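MsStt7d protein (Micromonas, PDB 4IX3) is a magnesium-binding catalytic domain of an Stt7 state-transition kinase homolog, and probably phosphorylates proteins using ATP. Local coordinates at residues His72-Ala75 / Asn76-Thr80; Gly95-Ile98 / Tyr99-Thr102; Gly282-Val285 / Asn286-Arg289; Thr118-Ala121 / Leu122-Gly126. All coordinates share one frame; numbering follows the deposited sequence.

Contact 1: His72-Ala75 / Asn76-Thr80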
loop_
_atom_site.group_PDB
_atom_site.type_symbol
_atom_site.label_atom_id
_atom_site.label_comp_id
_atom_site.label_asym_id
_atom_site.label_seq_id
_atom_site.Cartn_x
_atom_site.Cartn_y
_atom_site.Cartn_z
ATOM N N HIS B 72 -22.046 1.865 8.631
ATOM C CA HIS B 72 -22.991 2.862 8.104
ATOM C C HIS B 72 -23.697 2.358 6.855
ATOM O O HIS B 72 -24.918 2.556 6.710
ATOM C CB HIS B 72 -22.260 4.179 7.827
ATOM C CG HIS B 72 -23.162 5.319 7.474
ATOM N ND1 HIS B 72 -23.925 5.962 8.392
ATOM C CD2 HIS B 72 -23.386 5.933 6.248
ATOM C CE1 HIS B 72 -24.613 6.935 7.766
ATOM N NE2 HIS B 72 -24.259 6.933 6.457
ATOM N N VAL B 73 -22.922 1.810 5.929
ATOM C CA VAL B 73 -23.484 1.290 4.662
ATOM C C VAL B 73 -24.397 0.090 4.890
ATOM O O VAL B 73 -25.445 -0.041 4.238
ATOM C CB VAL B 73 -22.362 0.948 3.664
ATOM C CG1 VAL B 73 -22.891 0.184 2.445
ATOM C CG2 VAL B 73 -21.713 2.251 3.217
ATOM N N HIS B 74 -24.040 -0.766 5.837
ATOM C CA HIS B 74 -24.876 -1.903 6.151
ATOM C C HIS B 74 -26.233 -1.424 6.699
ATOM O O HIS B 74 -27.283 -1.990 6.361
ATOM C CB HIS B 74 -24.194 -2.767 7.200
ATOM C CG HIS B 74 -25.025 -3.953 7.586
ATOM N ND1 HIS B 74 -24.953 -5.129 6.939
ATOM C CD2 HIS B 74 -26.005 -4.087 8.564
ATOM C CE1 HIS B 74 -25.795 -6.004 7.517
ATOM N NE2 HIS B 74 -26.434 -5.367 8.516
ATOM N N ALA B 75 -26.248 -0.351 7.494
ATOM C CA ALA B 75 -27.478 0.178 8.045
ATOM C C ALA B 75 -28.313 0.927 7.025
ATOM O O ALA B 75 -29.541 0.907 7.168
ATOM C CB ALA B 75 -27.168 1.072 9.236
ATOM N N ASN B 76 -27.666 1.601 6.066
ATOM C CA ASN B 76 -28.322 2.628 5.244
ATOM C C ASN B 76 -28.388 2.386 3.737
ATOM O O ASN B 76 -29.183 3.043 3.045
ATOM C CB ASN B 76 -27.709 4.001 5.499
ATOM C CG ASN B 76 -27.970 4.469 6.909
ATOM O OD1 ASN B 76 -27.081 4.489 7.798
ATOM N ND2 ASN B 76 -29.216 4.795 7.149
ATOM N N ALA B 77 -27.552 1.481 3.235
ATOM C CA ALA B 77 -27.488 1.206 1.803
ATOM C C ALA B 77 -27.179 -0.262 1.529
ATOM O O ALA B 77 -26.167 -0.593 0.911
ATOM C CB ALA B 77 -26.453 2.101 1.138
ATOM N N LYS B 78 -28.062 -1.137 1.996
ATOM C CA LYS B 78 -27.914 -2.596 1.798
ATOM C C LYS B 78 -27.969 -2.948 0.317
ATOM O O LYS B 78 -28.814 -2.398 -0.403
ATOM C CB LYS B 78 -29.024 -3.359 2.520
ATOM C CG LYS B 78 -28.808 -3.425 4.025
ATOM C CD LYS B 78 -29.735 -4.479 4.619
ATOM C CE LYS B 78 -29.368 -4.777 6.069
ATOM N NZ LYS B 78 -29.583 -3.539 6.864
ATOM N N GLY B 79 -27.099 -3.857 -0.114
ATOM C CA GLY B 79 -27.038 -4.345 -1.485
ATOM C C GLY B 79 -26.192 -3.495 -2.402
ATOM O O GLY B 79 -25.919 -3.973 -3.522
ATOM N N THR B 80 -25.742 -2.313 -1.962
ATOM C CA THR B 80 -24.829 -1.531 -2.817
ATOM C C THR B 80 -23.438 -2.158 -2.864
ATOM O O THR B 80 -22.775 -2.078 -3.911
ATOM C CB THR B 80 -24.728 -0.069 -2.390
ATOM O OG1 THR B 80 -24.243 0.030 -1.048
ATOM C CG2 THR B 80 -26.075 0.650 -2.541
#
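Lys-78 folds back over the imidazole of His-74, its CE 4.1 Å from the ring centroid in a CH-pi contact displaced toward the rim. The pair sits at the end of helix 59-76, which by its place between the strand bearing Lys-50 and strand 84-90 is helix C of the protein kinase fold. A bend at the end of the lysine chain (chi4 64°) turns NZ toward the backbone, where it donates to His-74 O at 2.8 Å. A positive charge against a carbonyl of the last turn would probably suit the negative end of the helix dipole. Beside it, Ala-77 N donates to Val-73 O at 2.8 Å, while the bonds of Asn-76 N are weak.

Elsewhere on the turn, one end of the tilted Asn-76 amide lies over a face of the His-72 ring, and NE2 of His-72 is bonded to Cys-162 O. With an alanine in place of His-72, the Cys-162 carbonyl would probably be left without its imidazole partner and the end of the Asn-76 side chain without the ring beneath it. A type II turn from Ala-77 to Thr-80 follows, in which Thr-80 OG1 donates to Ala-77 O at 2.8 Å and lies 3.7 Å from Val-73 CG1.

Contact 2: Gly95-Ile98 / Tyr99-Thr102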
loop_
_atom_site.group_PDB
_atom_site.type_symbol
_atom_site.label_atom_id
_atom_site.label_comp_id
_atom_site.label_asym_id
_atom_site.label_seq_id
_atom_site.Cartn_x
_atom_site.Cartn_y
_atom_site.Cartn_z
ATOM N N GLY B 95 -4.113 -15.256 19.211
ATOM C CA GLY B 95 -3.794 -15.032 17.800
ATOM C C GLY B 95 -3.030 -16.188 17.203
ATOM O O GLY B 95 -2.230 -16.880 17.862
ATOM N N GLY B 96 -3.311 -16.455 15.944
ATOM C CA GLY B 96 -2.823 -17.620 15.248
ATOM C C GLY B 96 -1.823 -17.256 14.177
ATOM O O GLY B 96 -1.020 -16.315 14.362
ATOM N N GLU B 97 -1.822 -18.047 13.100
ATOM C CA GLU B 97 -0.840 -17.897 12.036
ATOM C C GLU B 97 -1.581 -18.130 10.736
ATOM O O GLU B 97 -2.298 -19.123 10.615
ATOM C CB GLU B 97 0.262 -18.957 12.188
ATOM C CG GLU B 97 0.976 -18.902 13.520
ATOM C CD GLU B 97 0.200 -19.569 14.655
ATOM O OE1 GLU B 97 -0.526 -20.569 14.412
ATOM O OE2 GLU B 97 0.341 -19.112 15.817
ATOM N N ILE B 98 -1.376 -17.258 9.752
ATOM C CA ILE B 98 -2.087 -17.418 8.472
ATOM C C ILE B 98 -1.776 -18.794 7.884
ATOM O O ILE B 98 -2.664 -19.451 7.330
ATOM C CB ILE B 98 -1.742 -16.298 7.457
ATOM C CG1 ILE B 98 -2.004 -14.930 8.094
ATOM C CG2 ILE B 98 -2.525 -16.450 6.151
ATOM C CD1 ILE B 98 -3.449 -14.647 8.442
ATOM N N TYR B 99 -0.524 -19.236 7.979
ATOM C CA TYR B 99 -0.172 -20.521 7.373
ATOM C C TYR B 99 -0.862 -21.715 8.053
ATOM O O TYR B 99 -1.031 -22.776 7.442
ATOM C CB TYR B 99 1.343 -20.692 7.308
ATOM C CG TYR B 99 2.049 -20.619 8.644
ATOM C CD1 TYR B 99 2.129 -21.741 9.477
ATOM C CD2 TYR B 99 2.703 -19.450 9.048
ATOM C CE1 TYR B 99 2.809 -21.689 10.685
ATOM C CE2 TYR B 99 3.397 -19.394 10.248
ATOM C CZ TYR B 99 3.432 -20.512 11.062
ATOM O OH TYR B 99 4.113 -20.461 12.252
ATOM N N ASN B 100 -1.299 -21.524 9.301
ATOM C CA ASN B 100 -2.086 -22.529 10.014
ATOM C C ASN B 100 -3.590 -22.361 9.751
ATOM O O ASN B 100 -4.416 -23.080 10.309
ATOM C CB ASN B 100 -1.778 -22.466 11.514
ATOM C CG ASN B 100 -0.466 -23.159 11.842
ATOM O OD1 ASN B 100 0.175 -22.859 12.853
ATOM N ND2 ASN B 100 -0.047 -24.063 10.966
ATOM N N GLY B 101 -3.955 -21.376 8.932
ATOM C CA GLY B 101 -5.360 -21.077 8.680
ATOM C C GLY B 101 -6.135 -20.375 9.780
ATOM O O GLY B 101 -7.360 -20.335 9.753
ATOM N N THR B 102 -5.418 -19.762 10.718
ATOM C CA THR B 102 -6.064 -19.113 11.837
ATOM C C THR B 102 -5.785 -17.624 11.819
ATOM O O THR B 102 -4.694 -17.160 11.421
ATOM C CB THR B 102 -5.616 -19.711 13.178
ATOM O OG1 THR B 102 -4.189 -19.761 13.191
ATOM C CG2 THR B 102 -6.207 -21.087 13.362
HETATM O O HOH W 1 -2.938 -21.400 15.212
#
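Glu-97 O accepts two backbone bonds from opposite faces of its carbonyl plane, one from Asn-100 N and one from Thr-102 N, while Gly-101 N donates to Ile-98 O at 2.8 Å. The chain is thereby coiled into a compact turn. Thr-102 closes it a second time with its side chain: OG1 receives the N-H of Glu-97 at 2.9 Å, a nearly straight bond of 162°. A water joins the same hydroxyl to the carboxylate, donating to Glu-97 OE1 at 2.7 Å.

Tyr-99 holds CG between its own N and carbonyl carbon (chi1 58°), which turns the ring back over the preceding residues. One face thus comes over Glu-97, whose CB lies 3.8 Å from the ring centroid in a CH-pi contact. Farther out, Glu-97 CG reaches Tyr-99 OH at 3.7 Å. A glycine in place of Glu-97 would probably set the tyrosine ring free to turn and leave the water without its carboxylate acceptor. Gly-101 bonds through its backbone to Val-23 of strand 21-23, and Gly-96 to Leu-103. The nested bonds from Thr-102 N and Gly-101 N, with Gly-101 at positive phi, form the pattern of a Schellman motif, here in the surface loop between antiparallel strands 84-90 and 106-112 of the kinase N-lobe.

Contact 3: Gly282-Val285 / Asn286-Arg289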
loop_
_atom_site.group_PDB
_atom_site.type_symbol
_atom_site.label_atom_id
_atom_site.label_comp_id
_atom_site.label_asym_id
_atom_site.label_seq_id
_atom_site.Cartn_x
_atom_site.Cartn_y
_atom_site.Cartn_z
ATOM N N GLY B 282 -9.871 19.512 -24.371
ATOM C CA GLY B 282 -10.576 20.350 -23.414
ATOM C C GLY B 282 -11.726 19.608 -22.761
ATOM O O GLY B 282 -12.724 20.223 -22.427
ATOM N N TYR B 283 -11.562 18.305 -22.518
ATOM C CA TYR B 283 -12.605 17.487 -21.882
ATOM C C TYR B 283 -13.965 17.620 -22.564
ATOM O O TYR B 283 -15.010 17.744 -21.900
ATOM C CB TYR B 283 -12.765 17.871 -20.407
ATOM C CG TYR B 283 -11.472 17.844 -19.641
ATOM C CD1 TYR B 283 -10.992 16.661 -19.061
ATOM C CD2 TYR B 283 -10.734 19.026 -19.478
ATOM C CE1 TYR B 283 -9.793 16.697 -18.332
ATOM C CE2 TYR B 283 -9.563 19.054 -18.759
ATOM C CZ TYR B 283 -9.085 17.893 -18.194
ATOM O OH TYR B 283 -7.915 17.957 -17.486
ATOM N N ASP B 284 -13.930 17.545 -23.892
ATOM C CA ASP B 284 -15.073 17.826 -24.741
ATOM C C ASP B 284 -15.189 16.586 -25.618
ATOM O O ASP B 284 -14.352 16.316 -26.502
ATOM C CB ASP B 284 -14.797 19.101 -25.562
ATOM C CG ASP B 284 -15.922 19.463 -26.522
ATOM O OD1 ASP B 284 -16.676 18.585 -26.981
ATOM O OD2 ASP B 284 -15.989 20.649 -26.905
ATOM N N VAL B 285 -16.201 15.791 -25.315
ATOM C CA VAL B 285 -16.427 14.542 -26.006
ATOM C C VAL B 285 -16.653 14.732 -27.529
ATOM O O VAL B 285 -16.165 13.955 -28.342
ATOM C CB VAL B 285 -17.585 13.833 -25.268
ATOM C CG1 VAL B 285 -18.373 12.888 -26.142
ATOM C CG2 VAL B 285 -17.137 13.169 -23.979
ATOM N N ASN B 286 -17.380 15.775 -27.932
ATOM C CA ASN B 286 -17.606 16.035 -29.357
ATOM C C ASN B 286 -16.356 16.472 -30.081
ATOM O O ASN B 286 -16.111 16.046 -31.214
ATOM C CB ASN B 286 -18.750 17.022 -29.535
ATOM C CG ASN B 286 -20.087 16.398 -29.169
ATOM O OD1 ASN B 286 -20.232 15.167 -29.133
ATOM N ND2 ASN B 286 -21.069 17.234 -28.894
ATOM N N ALA B 287 -15.480 17.148 -29.340
ATOM C CA ALA B 287 -14.168 17.491 -29.887
ATOM C C ALA B 287 -13.280 16.254 -30.013
ATOM O O ALA B 287 -12.572 16.086 -31.006
ATOM C CB ALA B 287 -13.513 18.579 -29.079
ATOM N N PHE B 288 -13.404 15.330 -29.063
ATOM C CA PHE B 288 -12.709 14.068 -29.217
ATOM C C PHE B 288 -13.168 13.327 -30.473
ATOM O O PHE B 288 -12.332 12.852 -31.264
ATOM C CB PHE B 288 -12.874 13.168 -27.985
ATOM C CG PHE B 288 -12.296 11.799 -28.202
ATOM C CD1 PHE B 288 -10.960 11.536 -27.889
ATOM C CD2 PHE B 288 -13.069 10.773 -28.747
ATOM C CE1 PHE B 288 -10.411 10.297 -28.137
ATOM C CE2 PHE B 288 -12.498 9.536 -29.010
ATOM C CZ PHE B 288 -11.163 9.309 -28.729
ATOM N N ARG B 289 -14.490 13.217 -30.633
ATOM C CA ARG B 289 -15.066 12.526 -31.789
ATOM C C ARG B 289 -14.634 13.172 -33.105
ATOM O O ARG B 289 -14.226 12.461 -34.022
ATOM C CB ARG B 289 -16.598 12.433 -31.680
ATOM C CG ARG B 289 -17.028 11.667 -30.442
ATOM C CD ARG B 289 -18.426 12.119 -30.073
ATOM N NE ARG B 289 -19.412 11.499 -30.953
ATOM C CZ ARG B 289 -20.721 11.715 -30.871
ATOM N NH1 ARG B 289 -21.221 12.602 -30.007
ATOM N NH2 ARG B 289 -21.532 11.005 -31.630
#
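Asp-284 leans over the first turn of helix 285-291 as its N-cap, and its side chain meets Ala-287 along its whole length. CB lies 3.8 Å from Ala-287 CB, and the carboxylate carbon CG comes a little nearer to the same methyl, at 3.6 Å. At the tip, OD1 takes the N-H of Ala-287 at 3.0 Å, approached from above the carboxylate plane, 67° out of it, whereas OD2 stays beside the methyl. This reach depends on CG standing anti to the backbone N (chi1 178°), which swings the carboxylate round to the start of the helix. The cluster of N-H groups there would probably favour the charged form of the acid.

The backbone of Asp-284 contributes as well: its O accepts from Phe-288 N at 2.9 Å, in the carbonyl plane. The next backbone bond runs from Arg-289 N to Val-285 O. The side chain of Arg-289 passes across Val-285, with CG 3.2 Å from Val-285 O and CD 4.0 Å from Val-285 CG1. A bend in the arginine chain (chi3 77°) brings NH1 round to donate to Asn-286 OD1 at 2.9 Å.

Gly-282 ends helix 268-280 through a Schellman motif. The new helix then packs Val-285 against Tyr-278 of that helix and against Trp-312 and Gln-316 of helix 302-318, while Phe-288 meets the rings of Phe-274 and Tyr-296.

Contact 4: Thr118-Ala121 / Leu122-Gly126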
loop_
_atom_site.group_PDB
_atom_site.type_symbol
_atom_site.label_atom_id
_atom_site.label_comp_id
_atom_site.label_asym_id
_atom_site.label_seq_id
_atom_site.Cartn_x
_atom_site.Cartn_y
_atom_site.Cartn_z
ATOM N N THR B 118 -13.941 -10.318 -10.701
ATOM C CA THR B 118 -14.224 -8.871 -10.655
ATOM C C THR B 118 -14.662 -8.443 -12.057
ATOM O O THR B 118 -14.362 -9.146 -13.013
ATOM C CB THR B 118 -12.967 -8.038 -10.277
ATOM O OG1 THR B 118 -12.021 -8.100 -11.365
ATOM C CG2 THR B 118 -12.307 -8.568 -9.007
ATOM N N VAL B 119 -15.290 -7.289 -12.178
ATOM C CA VAL B 119 -15.639 -6.782 -13.514
ATOM C C VAL B 119 -14.380 -6.513 -14.349
ATOM O O VAL B 119 -14.406 -6.700 -15.565
ATOM C CB VAL B 119 -16.570 -5.575 -13.365
ATOM C CG1 VAL B 119 -16.720 -4.868 -14.719
ATOM C CG2 VAL B 119 -17.929 -6.071 -12.812
ATOM N N GLU B 120 -13.287 -6.142 -13.698
ATOM C CA GLU B 120 -12.034 -5.959 -14.444
ATOM C C GLU B 120 -11.639 -7.264 -15.113
ATOM O O GLU B 120 -11.315 -7.290 -16.320
ATOM C CB GLU B 120 -10.906 -5.435 -13.534
ATOM C CG GLU B 120 -9.576 -5.264 -14.273
ATOM C CD GLU B 120 -8.479 -4.925 -13.273
ATOM O OE1 GLU B 120 -7.939 -5.869 -12.656
ATOM O OE2 GLU B 120 -8.184 -3.730 -13.050
ATOM N N ALA B 121 -11.617 -8.335 -14.332
ATOM C CA ALA B 121 -11.153 -9.607 -14.889
ATOM C C ALA B 121 -12.128 -10.113 -15.959
ATOM O O ALA B 121 -11.699 -10.590 -17.020
ATOM C CB ALA B 121 -10.957 -10.629 -13.760
ATOM N N LEU B 122 -13.441 -9.962 -15.735
ATOM C CA LEU B 122 -14.404 -10.472 -16.685
ATOM C C LEU B 122 -14.320 -9.645 -17.961
ATOM O O LEU B 122 -14.342 -10.234 -19.036
ATOM C CB LEU B 122 -15.809 -10.354 -16.090
ATOM C CG LEU B 122 -16.144 -11.384 -14.997
ATOM C CD1 LEU B 122 -17.373 -10.886 -14.231
ATOM C CD2 LEU B 122 -16.421 -12.751 -15.615
ATOM N N MET B 123 -14.274 -8.319 -17.854
ATOM C CA MET B 123 -14.297 -7.494 -19.066
ATOM C C MET B 123 -13.065 -7.788 -19.921
ATOM O O MET B 123 -13.184 -7.776 -21.152
ATOM C CB MET B 123 -14.415 -6.006 -18.756
ATOM C CG MET B 123 -13.147 -5.317 -18.279
ATOM S SD MET B 123 -13.515 -3.626 -17.754
ATOM C CE MET B 123 -11.809 -3.119 -17.483
ATOM N N ARG B 124 -11.933 -8.072 -19.289
ATOM C CA ARG B 124 -10.720 -8.379 -20.047
ATOM C C ARG B 124 -10.759 -9.771 -20.668
ATOM O O ARG B 124 -10.137 -9.966 -21.719
ATOM C CB ARG B 124 -9.474 -8.134 -19.197
ATOM C CG ARG B 124 -9.311 -6.663 -18.916
ATOM C CD ARG B 124 -8.172 -6.337 -17.954
ATOM N NE ARG B 124 -8.009 -4.893 -17.812
ATOM C CZ ARG B 124 -7.135 -4.292 -17.012
ATOM N NH1 ARG B 124 -6.406 -5.010 -16.167
ATOM N NH2 ARG B 124 -7.079 -2.957 -17.006
ATOM N N ARG B 125 -11.502 -10.713 -20.074
ATOM C CA ARG B 125 -11.731 -12.018 -20.701
ATOM C C ARG B 125 -12.640 -11.829 -21.927
ATOM O O ARG B 125 -12.443 -12.450 -22.963
ATOM C CB ARG B 125 -12.374 -13.012 -19.716
ATOM C CG ARG B 125 -11.389 -13.632 -18.739
ATOM C CD ARG B 125 -12.099 -14.427 -17.646
ATOM N NE ARG B 125 -12.867 -15.533 -18.211
ATOM C CZ ARG B 125 -13.979 -16.055 -17.691
ATOM N NH1 ARG B 125 -14.509 -15.578 -16.564
ATOM N NH2 ARG B 125 -14.582 -17.057 -18.327
ATOM N N GLY B 126 -13.607 -10.930 -21.815
ATOM C CA GLY B 126 -14.441 -10.548 -22.956
ATOM C C GLY B 126 -15.831 -10.120 -22.518
ATOM O O GLY B 126 -16.310 -10.398 -21.403
#
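Glu-120 and Arg-124, one turn apart, bring their flat charged ends together as a stack. The carboxylate and guanidinium planes differ by only 2°, and Glu-120 CD lies over one face of the guanidinium, 3.6 Å from NH1. The salt bridge is accordingly long, OE2 to NH1 being 3.8 Å, and works through charge alone because no N-H points at the oxygen. The other nitrogens of the guanidinium are engaged elsewhere: Arg-124 NE donates to Arg-266 O, and NH2 forms a salt bridge with Asp-268. These outside bonds probably help fix the rotation of the group.

Hydrogen bonds of the helix make up the second kind. Thr-118 is the N-cap, its OG1 accepting from Ala-121 N at 3.0 Å, and its own carbonyl takes the N-H of Leu-122. The series continues with Met-123 N to Val-119 O at 2.8 Å, then Arg-124 to Glu-120 and Arg-125 to Ala-121. Gly-126 N closes the last turn on Leu-122 O at 3.0 Å, at backbone angles that call for glycine.

Two side chains start beside carbonyl oxygens one turn back. Met-123 CG, held between its own N and carbonyl carbon (chi1 77°), lies 3.3 Å from Val-119 O, and Leu-122 CG is 3.5 Å from Thr-118 O.

This short helix is helix D of the kinase fold, following the hinge after strand 106-112. The apolar packing is with its neighbours: Leu-122 on Leu-130 and Ala-133 of helix 127-133, Met-123 also on Leu-130, and Val-119 on Leu-260 of helix 246-261. Val-119 bonds through its backbone to Leu-174 of strand 174-177.

From the N terminus the four contacts follow one another in series, none nesting or crossing. Contact 1 turns the chain out of helix 59-76 toward strand 84-90, and the side chain of Thr-80 touches helix 141-161, tying helix C to the C-lobe. Contact 2 tightens the outer loop between strands 84-90 and 106-112. Contact 4 comes next, starting helix 119-125 beyond the hinge and passing directly to helix 127-133; its nearest atoms are about 11 Å from contact 1. Contact 3, far along the chain, joins helices 268-280 and 285-291. Its centre is about 53 Å from that of contact 2, on the opposite side of the chain's centre.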